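Local coordinates for protein Nrps/pks (Streptomyces albus, PDB 4OPE) that probably acts as a ketosynthase domain of an AT-less type I polyketide synthase, handling carbon-carbon bond formation on the growing oxazolomycin chain, at residues A[40-45]-A[67-72]; A[125-130]-A[150-155]; A[339-344]-A[394-399]; A[452-457]-A[492-497]. All blocks are in the same frame, centred on the assembly; numbering follows the deposited sequence.

Contact 1: residues A[40-45]-A[67-72]; sequences EVPEDR and GGWLSD
The indole of Trp-69 is clasped by three side chains of segment 40-45. Closest over it lies Pro-42, whose CD stands 3.4 Å from the centroid of the five-membered ring, only 12° off the ring normal: a CH-pi contact over the face. Val-41 meets the six-membered part obliquely, its CG2 3.8 Å from Trp-69 CZ2. Arg-45 passes the indole running the other way. Its guanidinium is turned 78° from the ring plane and puts one face, near its rim, over Trp-69 CE3, with CZ 3.8 Å from that atom. A bend at chi2 brings this group round, and NH1 then donates to Leu-70 O over 3.3 Å. That carbonyl oxygen lies in the guanidinium plane and takes the proton on a lone pair, although the N-H...O angle of 135° is well short of straight.

Each segment starts on the last residue of a short strand, 39-40 or 66-67, and is otherwise irregular chain, within the N-terminal part of a ketosynthase of the thiolase superfamily. The indole's second face rests on the backbone of Gly-67, while NE1 is bonded to Glu-39 O. Further out, Glu-241 makes a salt bridge to Arg-45 NH1 and also accepts from Leu-70 N, so one carboxylate fixes both partners of the bridging bond. Glu-40 turns away from segment 67-72 and pairs with Lys-65.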
loop_
_atom_site.group_PDB
_atom_site.type_symbol
_atom_site.label_atom_id
_atom_site.label_comp_id
_atom_site.label_asym_id
_atom_site.label_seq_id
_atom_site.Cartn_x
_atom_site.Cartn_y
_atom_site.Cartn_z
ATOM N N GLU A 40 9.927 -18.218 -23.696
ATOM C CA GLU A 40 9.337 -17.262 -24.602
ATOM C C GLU A 40 7.906 -17.031 -24.233
ATOM O O GLU A 40 7.285 -17.909 -23.675
ATOM C CB GLU A 40 9.405 -17.747 -26.039
ATOM C CG GLU A 40 10.806 -17.600 -26.624
ATOM C CD GLU A 40 10.889 -17.872 -28.130
ATOM O OE1 GLU A 40 9.823 -17.809 -28.823
ATOM O OE2 GLU A 40 12.038 -18.136 -28.598
ATOM N N VAL A 41 7.388 -15.850 -24.552
ATOM C CA VAL A 41 5.979 -15.566 -24.365
ATOM C C VAL A 41 5.078 -16.695 -24.895
ATOM O O VAL A 41 5.186 -17.113 -26.040
ATOM C CB VAL A 41 5.523 -14.258 -25.023
ATOM C CG1 VAL A 41 4.059 -14.049 -24.686
ATOM C CG2 VAL A 41 6.335 -13.060 -24.536
ATOM N N PRO A 42 4.211 -17.214 -24.038
ATOM C CA PRO A 42 3.364 -18.279 -24.508
ATOM C C PRO A 42 2.344 -17.802 -25.527
ATOM O O PRO A 42 1.812 -16.727 -25.384
ATOM C CB PRO A 42 2.662 -18.763 -23.230
ATOM C CG PRO A 42 3.596 -18.404 -22.147
ATOM C CD PRO A 42 4.307 -17.166 -22.571
ATOM N N GLU A 43 2.071 -18.627 -26.530
ATOM C CA GLU A 43 1.014 -18.373 -27.498
ATOM C C GLU A 43 -0.299 -18.053 -26.828
ATOM O O GLU A 43 -0.963 -17.122 -27.220
ATOM C CB GLU A 43 0.804 -19.583 -28.372
ATOM C CG GLU A 43 1.871 -19.732 -29.434
ATOM C CD GLU A 43 1.570 -20.863 -30.412
ATOM O OE1 GLU A 43 0.395 -20.983 -30.884
ATOM O OE2 GLU A 43 2.527 -21.630 -30.697
ATOM N N ASP A 44 -0.680 -18.803 -25.803
ATOM C CA ASP A 44 -2.004 -18.601 -25.202
ATOM C C ASP A 44 -2.187 -17.313 -24.373
ATOM O O ASP A 44 -3.299 -17.050 -23.891
ATOM C CB ASP A 44 -2.506 -19.848 -24.456
ATOM C CG ASP A 44 -1.639 -20.264 -23.311
ATOM O OD1 ASP A 44 -0.558 -19.689 -23.078
ATOM O OD2 ASP A 44 -2.053 -21.216 -22.630
ATOM N N ARG A 45 -1.132 -16.506 -24.247
ATOM C CA ARG A 45 -1.222 -15.228 -23.563
ATOM C C ARG A 45 -1.450 -14.119 -24.557
ATOM O O ARG A 45 -2.371 -13.338 -24.421
ATOM C CB ARG A 45 0.075 -14.907 -22.802
ATOM C CG ARG A 45 0.484 -15.908 -21.761
ATOM C CD ARG A 45 -0.489 -15.967 -20.602
ATOM N NE ARG A 45 0.182 -16.670 -19.512
ATOM C CZ ARG A 45 0.652 -16.102 -18.407
ATOM N NH1 ARG A 45 1.255 -16.871 -17.511
ATOM N NH2 ARG A 45 0.511 -14.795 -18.183
ATOM N N GLY A 67 9.964 -14.521 -20.539
ATOM C CA GLY A 67 9.558 -14.252 -19.174
ATOM C C GLY A 67 9.547 -15.471 -18.285
ATOM O O GLY A 67 9.749 -16.606 -18.756
ATOM N N GLY A 68 9.315 -15.233 -16.989
ATOM C CA GLY A 68 8.956 -16.308 -16.049
ATOM C C GLY A 68 7.463 -16.437 -15.966
ATOM O O GLY A 68 6.812 -15.553 -15.443
ATOM N N TRP A 69 6.903 -17.516 -16.497
ATOM C CA TRP A 69 5.450 -17.628 -16.648
ATOM C C TRP A 69 4.895 -18.593 -15.663
ATOM O O TRP A 69 5.488 -19.633 -15.456
ATOM C CB TRP A 69 5.093 -18.105 -18.046
ATOM C CG TRP A 69 5.717 -17.238 -19.045
ATOM C CD1 TRP A 69 6.851 -17.484 -19.732
ATOM C CD2 TRP A 69 5.310 -15.926 -19.404
ATOM N NE1 TRP A 69 7.150 -16.432 -20.530
ATOM C CE2 TRP A 69 6.211 -15.458 -20.347
ATOM C CE3 TRP A 69 4.235 -15.115 -19.046
ATOM C CZ2 TRP A 69 6.104 -14.206 -20.911
ATOM C CZ3 TRP A 69 4.112 -13.887 -19.631
ATOM C CH2 TRP A 69 5.047 -13.436 -20.529
ATOM N N LEU A 70 3.770 -18.256 -15.033
ATOM C CA LEU A 70 3.043 -19.244 -14.267
ATOM C C LEU A 70 2.442 -20.206 -15.245
ATOM O O LEU A 70 2.043 -19.820 -16.314
ATOM C CB LEU A 70 1.944 -18.598 -13.446
ATOM C CG LEU A 70 2.410 -17.794 -12.242
ATOM C CD1 LEU A 70 1.229 -17.421 -11.383
ATOM C CD2 LEU A 70 3.384 -18.585 -11.405
ATOM N N SER A 71 2.345 -21.465 -14.868
ATOM C CA SER A 71 1.832 -22.486 -15.789
ATOM C C SER A 71 0.421 -22.177 -16.306
ATOM O O SER A 71 0.095 -22.494 -17.468
ATOM C CB SER A 71 1.906 -23.897 -15.171
ATOM O OG SER A 71 0.853 -24.106 -14.256
ATOM N N ASP A 72 -0.407 -21.558 -15.470
ATOM C CA ASP A 72 -1.745 -21.238 -15.904
ATOM C C ASP A 72 -2.421 -20.205 -15.032
ATOM O O ASP A 72 -2.841 -20.534 -13.930
ATOM C CB ASP A 72 -2.572 -22.502 -15.900
ATOM C CG ASP A 72 -4.052 -22.250 -16.205
ATOM O OD1 ASP A 72 -4.425 -21.374 -17.066
ATOM O OD2 ASP A 72 -4.841 -22.987 -15.565
#

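Contact 2: residues A[125-130]-A[150-155]; sequences VGLMYG and SSYASV
Where strand 121-126 of the thiolase-fold core sheet runs out into a loop, it packs on the first turn of helix 152-163, whose N-cap is Ser-151: its OG accepts from Ser-154 N. The well-packed part is apolar and buried. Leu-127 is central, with CB over the middle of the Tyr-152 ring, 4.0 Å from the centroid and 7° off the normal, a CH-pi contact between side chains that run antiparallel. From the same leucine, CD2 meets Val-155 CG2 tip to tip at 3.9 Å, and Val-125 CG1 faces Val-155 CG1 at 4.2 Å. Phe-98 of helix 93-108 closes over both valines.

Packing is looser beyond the phenol, where Met-128 (selenomethionine) and Tyr-129 point away and are partly exposed. At the other end Ser-150 only passes Gly-130 O; its hydroxyl is bonded to Asp-92. The second subunit reaches this helix start: its Tyr-152 ring meets that of this chain, and its Asp-173 accepts from Ala-153 N. Tyr-152 OH lies 3.0 Å from Tyr-129 N, but the angle is too poor for a hydrogen bond; the hydroxyl is instead bonded to a water in the ring plane, which donates weakly to Met-128 O, 3.1 Å away.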
loop_
_atom_site.group_PDB
_atom_site.type_symbol
_atom_site.label_atom_id
_atom_site.label_comp_id
_atom_site.label_asym_id
_atom_site.label_seq_id
_atom_site.Cartn_x
_atom_site.Cartn_y
_atom_site.Cartn_z
ATOM N N VAL A 125 -0.397 -7.016 1.306
ATOM C CA VAL A 125 -0.041 -7.607 0.016
ATOM C C VAL A 125 0.506 -6.572 -0.885
ATOM O O VAL A 125 -0.068 -5.511 -1.010
ATOM C CB VAL A 125 -1.262 -8.277 -0.654
ATOM C CG1 VAL A 125 -2.384 -7.289 -0.938
ATOM C CG2 VAL A 125 -0.858 -9.069 -1.902
ATOM N N GLY A 126 1.636 -6.869 -1.520
ATOM C CA GLY A 126 2.262 -5.901 -2.427
ATOM C C GLY A 126 1.948 -6.205 -3.862
ATOM O O GLY A 126 1.998 -7.380 -4.301
ATOM N N LEU A 127 1.615 -5.149 -4.601
ATOM C CA LEU A 127 1.421 -5.220 -6.067
ATOM C C LEU A 127 1.965 -3.959 -6.705
ATOM O O LEU A 127 2.045 -2.910 -6.044
ATOM C CB LEU A 127 -0.045 -5.300 -6.376
ATOM C CG LEU A 127 -0.849 -6.374 -5.640
ATOM C CD1 LEU A 127 -1.735 -5.756 -4.586
ATOM C CD2 LEU A 127 -1.736 -7.089 -6.633
HETATM N N MSE A 128 2.366 -4.058 -7.966
HETATM C CA MSE A 128 2.889 -2.888 -8.732
HETATM C C MSE A 128 2.359 -2.713 -10.138
HETATM O O MSE A 128 2.639 -1.728 -10.787
HETATM C CB MSE A 128 4.426 -2.912 -8.782
HETATM C CG MSE A 128 5.004 -3.907 -9.773
HETATM SE SE MSE A 128 6.972 -3.677 -9.956
HETATM C CE MSE A 128 7.111 -2.129 -11.167
ATOM N N TYR A 129 1.606 -3.674 -10.627
ATOM C CA TYR A 129 0.955 -3.526 -11.895
ATOM C C TYR A 129 -0.466 -3.978 -11.745
ATOM O O TYR A 129 -0.784 -4.837 -10.929
ATOM C CB TYR A 129 1.613 -4.371 -12.983
ATOM C CG TYR A 129 3.014 -3.968 -13.345
ATOM C CD1 TYR A 129 3.269 -2.761 -13.923
ATOM C CD2 TYR A 129 4.080 -4.828 -13.154
ATOM C CE1 TYR A 129 4.551 -2.378 -14.266
ATOM C CE2 TYR A 129 5.375 -4.452 -13.487
ATOM C CZ TYR A 129 5.596 -3.224 -14.055
ATOM O OH TYR A 129 6.859 -2.836 -14.416
ATOM N N GLY A 130 -1.315 -3.405 -12.559
ATOM C CA GLY A 130 -2.675 -3.842 -12.650
ATOM C C GLY A 130 -3.088 -3.721 -14.086
ATOM O O GLY A 130 -3.825 -2.834 -14.425
ATOM N N SER A 150 -8.890 -4.287 -11.544
ATOM C CA SER A 150 -7.609 -4.666 -11.015
ATOM C C SER A 150 -7.374 -3.905 -9.742
ATOM O O SER A 150 -6.277 -3.591 -9.448
ATOM C CB SER A 150 -6.497 -4.276 -11.989
ATOM O OG SER A 150 -6.407 -5.225 -13.042
ATOM N N SER A 151 -8.407 -3.529 -9.032
ATOM C CA SER A 151 -8.232 -2.798 -7.828
ATOM C C SER A 151 -7.212 -3.521 -6.892
ATOM O O SER A 151 -7.290 -4.761 -6.687
ATOM C CB SER A 151 -9.583 -2.707 -7.165
ATOM O OG SER A 151 -9.425 -2.387 -5.805
ATOM N N TYR A 152 -6.265 -2.760 -6.349
ATOM C CA TYR A 152 -5.244 -3.330 -5.486
ATOM C C TYR A 152 -5.858 -3.637 -4.126
ATOM O O TYR A 152 -5.695 -4.730 -3.628
ATOM C CB TYR A 152 -4.018 -2.429 -5.300
ATOM C CG TYR A 152 -3.093 -2.260 -6.496
ATOM C CD1 TYR A 152 -3.245 -2.989 -7.658
ATOM C CD2 TYR A 152 -2.027 -1.362 -6.438
ATOM C CE1 TYR A 152 -2.356 -2.833 -8.708
ATOM C CE2 TYR A 152 -1.151 -1.165 -7.503
ATOM C CZ TYR A 152 -1.312 -1.896 -8.634
ATOM O OH TYR A 152 -0.440 -1.703 -9.706
ATOM N N ALA A 153 -6.583 -2.702 -3.534
ATOM C CA ALA A 153 -7.280 -2.980 -2.280
ATOM C C ALA A 153 -8.138 -4.209 -2.374
ATOM O O ALA A 153 -8.250 -4.941 -1.396
ATOM C CB ALA A 153 -8.150 -1.833 -1.905
ATOM N N SER A 154 -8.733 -4.461 -3.537
ATOM C CA SER A 154 -9.548 -5.658 -3.693
ATOM C C SER A 154 -8.790 -6.981 -3.431
ATOM O O SER A 154 -9.318 -7.928 -2.821
ATOM C CB SER A 154 -10.159 -5.690 -5.070
ATOM O OG SER A 154 -11.443 -6.273 -4.993
ATOM N N VAL A 155 -7.538 -7.032 -3.856
ATOM C CA VAL A 155 -6.732 -8.160 -3.552
ATOM C C VAL A 155 -6.620 -8.417 -2.019
ATOM O O VAL A 155 -6.756 -9.584 -1.552
ATOM C CB VAL A 155 -5.351 -8.030 -4.167
ATOM C CG1 VAL A 155 -4.582 -9.304 -3.900
ATOM C CG2 VAL A 155 -5.455 -7.764 -5.666
HETATM O O HOH W 1 0.879 0.410 -9.491
#

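Contact 3: residues A[339-344]-A[394-399]; sequences RIPIGS and RLQRDL
The guanidinium of Arg-339 lays one face, toward its rim, on the aliphatic stem of Arg-394: CB of Arg-394 is 3.7 Å from Arg-339 NH2, and CG lies beside NE. The two guanidinium planes are turned 61° apart and do not stack. Arg-394 bends at chi2, and its NH1 is bonded to Thr-391 O; with the NE atoms of Arg-339 and Arg-394 5.3 Å apart, the like charges would be expected to repel mildly. The flat amide of Gln-396 has Pro-341 CB 3.5 Å from OE1, while NE2 donates in the amide plane to Asp-398 O.

Beneath these side chains the backbones pair. Arg-394 N donates to Ile-340 O and Ile-342 N to Arg-394 O, both from above the carbonyl plane, whereas Gln-396 N meets Ile-342 O at 2.9 Å, nearly along the C=O axis. On the face opposite Pro-341 and Arg-394, Leu-395 CD2 touches Ile-342 CG2 at 3.8 Å.

These bonds join strand 340-343 in parallel to 393-395, the last strand of the large mixed sheet at this end, with Leu-308 bonded on the inner side. The intervening chain carries helix 356-370, making a beta-alpha-beta crossover at the margin of the thiolase-fold core.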
loop_
_atom_site.group_PDB
_atom_site.type_symbol
_atom_site.label_atom_id
_atom_site.label_comp_id
_atom_site.label_asym_id
_atom_site.label_seq_id
_atom_site.Cartn_x
_atom_site.Cartn_y
_atom_site.Cartn_z
ATOM N N ARG A 339 33.425 -14.675 5.197
ATOM C CA ARG A 339 33.146 -15.115 3.856
ATOM C C ARG A 339 31.674 -15.480 3.749
ATOM O O ARG A 339 31.210 -16.387 4.416
ATOM C CB ARG A 339 34.040 -16.275 3.532
ATOM C CG ARG A 339 33.960 -16.700 2.093
ATOM C CD ARG A 339 33.422 -18.119 2.031
ATOM N NE ARG A 339 33.598 -18.700 0.698
ATOM C CZ ARG A 339 32.621 -19.225 -0.045
ATOM N NH1 ARG A 339 31.362 -19.278 0.407
ATOM N NH2 ARG A 339 32.907 -19.710 -1.254
ATOM N N ILE A 340 30.942 -14.726 2.936
ATOM C CA ILE A 340 29.496 -14.781 2.910
ATOM C C ILE A 340 29.017 -15.134 1.526
ATOM O O ILE A 340 29.308 -14.418 0.572
ATOM C CB ILE A 340 28.889 -13.440 3.236
ATOM C CG1 ILE A 340 29.296 -13.026 4.637
ATOM C CG2 ILE A 340 27.381 -13.539 3.117
ATOM C CD1 ILE A 340 29.010 -11.573 4.924
ATOM N N PRO A 341 28.288 -16.250 1.402
ATOM C CA PRO A 341 27.771 -16.591 0.088
ATOM C C PRO A 341 26.593 -15.732 -0.296
ATOM O O PRO A 341 25.785 -15.373 0.558
ATOM C CB PRO A 341 27.374 -18.061 0.205
ATOM C CG PRO A 341 27.386 -18.345 1.652
ATOM C CD PRO A 341 28.377 -17.422 2.266
ATOM N N ILE A 342 26.543 -15.393 -1.582
ATOM C CA ILE A 342 25.565 -14.452 -2.131
ATOM C C ILE A 342 24.992 -15.078 -3.411
ATOM O O ILE A 342 25.683 -15.847 -4.086
ATOM C CB ILE A 342 26.239 -13.145 -2.483
ATOM C CG1 ILE A 342 25.224 -12.085 -2.840
ATOM C CG2 ILE A 342 27.132 -13.312 -3.704
ATOM C CD1 ILE A 342 25.809 -10.697 -2.880
ATOM N N GLY A 343 23.725 -14.779 -3.705
ATOM C CA GLY A 343 23.011 -15.336 -4.852
ATOM C C GLY A 343 21.696 -14.623 -5.040
ATOM O O GLY A 343 21.324 -13.771 -4.241
ATOM N N SER A 344 20.989 -14.958 -6.119
ATOM C CA SER A 344 19.694 -14.371 -6.387
ATOM C C SER A 344 18.785 -15.325 -7.095
ATOM O O SER A 344 19.102 -15.790 -8.196
ATOM C CB SER A 344 19.802 -13.118 -7.238
ATOM O OG SER A 344 18.501 -12.525 -7.473
ATOM N N ARG A 394 30.886 -14.273 -2.014
ATOM C CA ARG A 394 31.206 -15.186 -3.096
ATOM C C ARG A 394 29.909 -15.711 -3.693
ATOM O O ARG A 394 29.001 -16.133 -2.989
ATOM C CB ARG A 394 32.078 -16.360 -2.608
ATOM C CG ARG A 394 33.423 -15.942 -2.022
ATOM C CD ARG A 394 34.432 -15.321 -3.018
ATOM N NE ARG A 394 35.660 -14.905 -2.309
ATOM C CZ ARG A 394 35.921 -13.687 -1.812
ATOM N NH1 ARG A 394 35.095 -12.650 -1.968
ATOM N NH2 ARG A 394 37.054 -13.504 -1.156
ATOM N N LEU A 395 29.836 -15.650 -5.001
ATOM C CA LEU A 395 28.674 -16.055 -5.684
ATOM C C LEU A 395 28.552 -17.542 -5.456
ATOM O O LEU A 395 29.477 -18.265 -5.567
ATOM C CB LEU A 395 28.762 -15.674 -7.157
ATOM C CG LEU A 395 27.518 -15.264 -7.941
ATOM C CD1 LEU A 395 27.084 -16.418 -8.802
ATOM C CD2 LEU A 395 26.342 -14.779 -7.101
ATOM N N GLN A 396 27.371 -17.973 -5.081
ATOM C CA GLN A 396 27.113 -19.350 -4.829
ATOM C C GLN A 396 26.631 -19.975 -6.107
ATOM O O GLN A 396 25.463 -19.881 -6.433
ATOM C CB GLN A 396 26.043 -19.450 -3.762
ATOM C CG GLN A 396 25.745 -20.870 -3.359
ATOM C CD GLN A 396 26.903 -21.511 -2.671
ATOM O OE1 GLN A 396 27.485 -20.954 -1.753
ATOM N NE2 GLN A 396 27.246 -22.669 -3.114
ATOM N N ARG A 397 27.532 -20.635 -6.814
ATOM C CA ARG A 397 27.232 -21.174 -8.116
ATOM C C ARG A 397 26.944 -22.633 -8.088
ATOM O O ARG A 397 26.521 -23.177 -9.090
ATOM C CB ARG A 397 28.422 -20.972 -9.035
ATOM C CG ARG A 397 28.826 -19.518 -9.231
ATOM C CD ARG A 397 29.809 -19.415 -10.394
ATOM N NE ARG A 397 31.140 -19.162 -9.894
ATOM C CZ ARG A 397 31.898 -18.147 -10.225
ATOM N NH1 ARG A 397 31.487 -17.257 -11.117
ATOM N NH2 ARG A 397 33.084 -18.033 -9.662
ATOM N N ASP A 398 27.187 -23.292 -6.965
ATOM C CA ASP A 398 26.980 -24.733 -6.892
ATOM C C ASP A 398 26.083 -25.130 -5.734
ATOM O O ASP A 398 26.097 -24.488 -4.687
ATOM C CB ASP A 398 28.331 -25.435 -6.753
ATOM C CG ASP A 398 29.119 -25.435 -8.051
ATOM O OD1 ASP A 398 28.512 -25.770 -9.103
ATOM O OD2 ASP A 398 30.340 -25.110 -8.018
ATOM N N LEU A 399 25.295 -26.190 -5.928
ATOM C CA LEU A 399 24.589 -26.796 -4.824
ATOM C C LEU A 399 25.604 -27.201 -3.752
ATOM O O LEU A 399 26.668 -27.770 -4.055
ATOM C CB LEU A 399 23.831 -28.021 -5.306
ATOM C CG LEU A 399 23.071 -28.727 -4.180
ATOM C CD1 LEU A 399 21.986 -27.784 -3.653
ATOM C CD2 LEU A 399 22.484 -30.060 -4.627
#

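Contact 4: residues A[452-457]-A[492-497]; sequences ALSARD and EPMAHR
Strands 449-455 and 496-502 run antiparallel here, Ala-455 and His-496 forming a hydrogen-bonded pair (N to O in both directions, Ala-455 N to His-496 O being 3.1 Å) and Ser-454 with Arg-497 a non-hydrogen-bonded one. Ser-454 holds OG between its backbone N and carbonyl carbon (chi1 61°), which lets it accept from Met-494 N at 3.0 Å with a fairly straight N-H...O angle of 154°. The loop before the strand is fixed from its own side as well: Arg-497, bent at chi2, grips Met-494 O side-on, NE at 2.7 Å nearly along the C=O axis and NH2 at 3.2 Å from above the carbonyl plane. Two donors thus hold one carbonyl. Met-494, a selenomethionine extended beyond CG, runs alongside the neighbouring backbone and brings SE within 3.5 Å of Arg-456 N, a packing contact; that N is bonded to Tyr-568 OH. On the other face of the sheet, Asp-457 CA lies over the His-496 ring, 3.7 Å from its centroid, as a CH-pi contact; the aspartate's own OD1 caps Arg-460 N at the start of helix 458-473.

That helix covers Ala-455 and Leu-453. Trp-548 of helix 541-550 packs on Ser-454 and makes a cation-pi contact with Arg-497, strand 524-528 extends the sheet beyond 496-502, and Met-494 reaches Phe-80 in a loop and Trp-103 of helix 93-108.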
loop_
_atom_site.group_PDB
_atom_site.type_symbol
_atom_site.label_atom_id
_atom_site.label_comp_id
_atom_site.label_asym_id
_atom_site.label_seq_id
_atom_site.Cartn_x
_atom_site.Cartn_y
_atom_site.Cartn_z
ATOM N N ALA A 452 -7.590 -38.584 7.338
ATOM C CA ALA A 452 -8.903 -38.034 7.087
ATOM C C ALA A 452 -8.805 -36.910 6.029
ATOM O O ALA A 452 -8.092 -35.937 6.224
ATOM C CB ALA A 452 -9.464 -37.532 8.406
ATOM N N LEU A 453 -9.510 -37.073 4.920
ATOM C CA LEU A 453 -9.454 -36.144 3.799
ATOM C C LEU A 453 -10.837 -35.626 3.544
ATOM O O LEU A 453 -11.809 -36.343 3.780
ATOM C CB LEU A 453 -9.020 -36.838 2.527
ATOM C CG LEU A 453 -7.645 -37.483 2.478
ATOM C CD1 LEU A 453 -7.371 -38.041 1.085
ATOM C CD2 LEU A 453 -6.590 -36.458 2.770
ATOM N N SER A 454 -10.935 -34.386 3.055
ATOM C CA SER A 454 -12.199 -33.873 2.589
ATOM C C SER A 454 -11.997 -32.929 1.454
ATOM O O SER A 454 -10.906 -32.419 1.240
ATOM C CB SER A 454 -12.997 -33.174 3.704
ATOM O OG SER A 454 -12.321 -32.060 4.264
ATOM N N ALA A 455 -13.070 -32.685 0.733
ATOM C CA ALA A 455 -13.039 -31.774 -0.345
ATOM C C ALA A 455 -14.454 -31.243 -0.553
ATOM O O ALA A 455 -15.423 -31.765 -0.002
ATOM C CB ALA A 455 -12.509 -32.458 -1.591
ATOM N N ARG A 456 -14.562 -30.190 -1.351
ATOM C CA ARG A 456 -15.843 -29.558 -1.582
ATOM C C ARG A 456 -16.775 -30.391 -2.444
ATOM O O ARG A 456 -17.980 -30.229 -2.339
ATOM C CB ARG A 456 -15.643 -28.223 -2.243
ATOM C CG ARG A 456 -16.805 -27.294 -2.063
ATOM C CD ARG A 456 -16.462 -25.997 -2.733
ATOM N NE ARG A 456 -17.645 -25.181 -2.907
ATOM C CZ ARG A 456 -18.421 -25.179 -3.977
ATOM N NH1 ARG A 456 -18.153 -25.945 -5.028
ATOM N NH2 ARG A 456 -19.467 -24.369 -3.980
ATOM N N ASP A 457 -16.231 -31.228 -3.328
ATOM C CA ASP A 457 -17.052 -32.198 -4.026
ATOM C C ASP A 457 -16.250 -33.475 -4.386
ATOM O O ASP A 457 -15.072 -33.597 -4.034
ATOM C CB ASP A 457 -17.754 -31.555 -5.220
ATOM C CG ASP A 457 -16.810 -31.138 -6.279
ATOM O OD1 ASP A 457 -15.857 -31.908 -6.584
ATOM O OD2 ASP A 457 -17.024 -30.036 -6.842
ATOM N N GLU A 492 -9.389 -27.582 7.299
ATOM C CA GLU A 492 -10.802 -27.282 7.422
ATOM C C GLU A 492 -11.643 -28.411 6.804
ATOM O O GLU A 492 -11.384 -28.851 5.679
ATOM C CB GLU A 492 -11.092 -25.969 6.764
ATOM C CG GLU A 492 -12.537 -25.624 6.788
ATOM C CD GLU A 492 -12.809 -24.279 6.164
ATOM O OE1 GLU A 492 -12.082 -23.276 6.479
ATOM O OE2 GLU A 492 -13.785 -24.254 5.382
ATOM N N PRO A 493 -12.628 -28.920 7.565
ATOM C CA PRO A 493 -13.454 -30.045 7.094
ATOM C C PRO A 493 -14.503 -29.571 6.117
ATOM O O PRO A 493 -15.176 -28.575 6.367
ATOM C CB PRO A 493 -14.128 -30.568 8.387
ATOM C CG PRO A 493 -13.352 -29.964 9.506
ATOM C CD PRO A 493 -12.853 -28.646 8.996
HETATM N N MSE A 494 -14.654 -30.302 5.028
HETATM C CA MSE A 494 -15.632 -30.001 4.019
HETATM C C MSE A 494 -16.619 -31.148 3.812
HETATM O O MSE A 494 -16.625 -32.153 4.530
HETATM C CB MSE A 494 -14.769 -29.784 2.808
HETATM C CG MSE A 494 -13.818 -28.589 2.918
HETATM SE SE MSE A 494 -13.009 -28.274 1.133
HETATM C CE MSE A 494 -11.603 -27.061 1.776
ATOM N N ALA A 495 -17.481 -31.002 2.825
ATOM C CA ALA A 495 -18.648 -31.864 2.703
ATOM C C ALA A 495 -18.300 -33.299 2.371
ATOM O O ALA A 495 -18.828 -34.205 3.046
ATOM C CB ALA A 495 -19.601 -31.309 1.660
ATOM N N HIS A 496 -17.459 -33.532 1.350
ATOM C CA HIS A 496 -17.200 -34.921 0.874
ATOM C C HIS A 496 -16.047 -35.545 1.610
ATOM O O HIS A 496 -14.982 -34.979 1.671
ATOM C CB HIS A 496 -16.961 -34.970 -0.626
ATOM C CG HIS A 496 -18.174 -34.624 -1.404
ATOM N ND1 HIS A 496 -18.777 -35.511 -2.267
ATOM C CD2 HIS A 496 -18.987 -33.540 -1.340
ATOM C CE1 HIS A 496 -19.898 -34.978 -2.725
ATOM N NE2 HIS A 496 -20.040 -33.775 -2.191
ATOM N N ARG A 497 -16.244 -36.725 2.171
ATOM C CA ARG A 497 -15.299 -37.271 3.145
ATOM C C ARG A 497 -14.701 -38.551 2.666
ATOM O O ARG A 497 -15.367 -39.372 2.034
ATOM C CB ARG A 497 -16.004 -37.519 4.481
ATOM C CG ARG A 497 -16.678 -36.283 5.085
ATOM C CD ARG A 497 -15.678 -35.516 5.896
ATOM N NE ARG A 497 -16.168 -34.216 6.270
ATOM C CZ ARG A 497 -16.350 -33.780 7.511
ATOM N NH1 ARG A 497 -16.085 -34.509 8.581
ATOM N NH2 ARG A 497 -16.776 -32.556 7.672
#

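Overall arrangement
Along the chain the four contacts follow in series, and none touches another. Contacts 2 and 3 reach the same large mixed sheet near its two ends, with centres 33 Å apart: strand 121-126 lies next to edge strand 169-173, whose Asp-173 meets the second subunit, and 393-395 lies at the far margin. Contact 1 belongs to loops of the N-terminal part, its centre 21 Å from that of contact 2. Contact 4 sits in a separate three-stranded sheet, consistent with the linker subdomain that follows type I ketosynthases, its centre 44 Å from that of contact 3, across the chain's centre. Helix 93-108 packs on contacts 2 and 4, tying the condensing core to that subdomain.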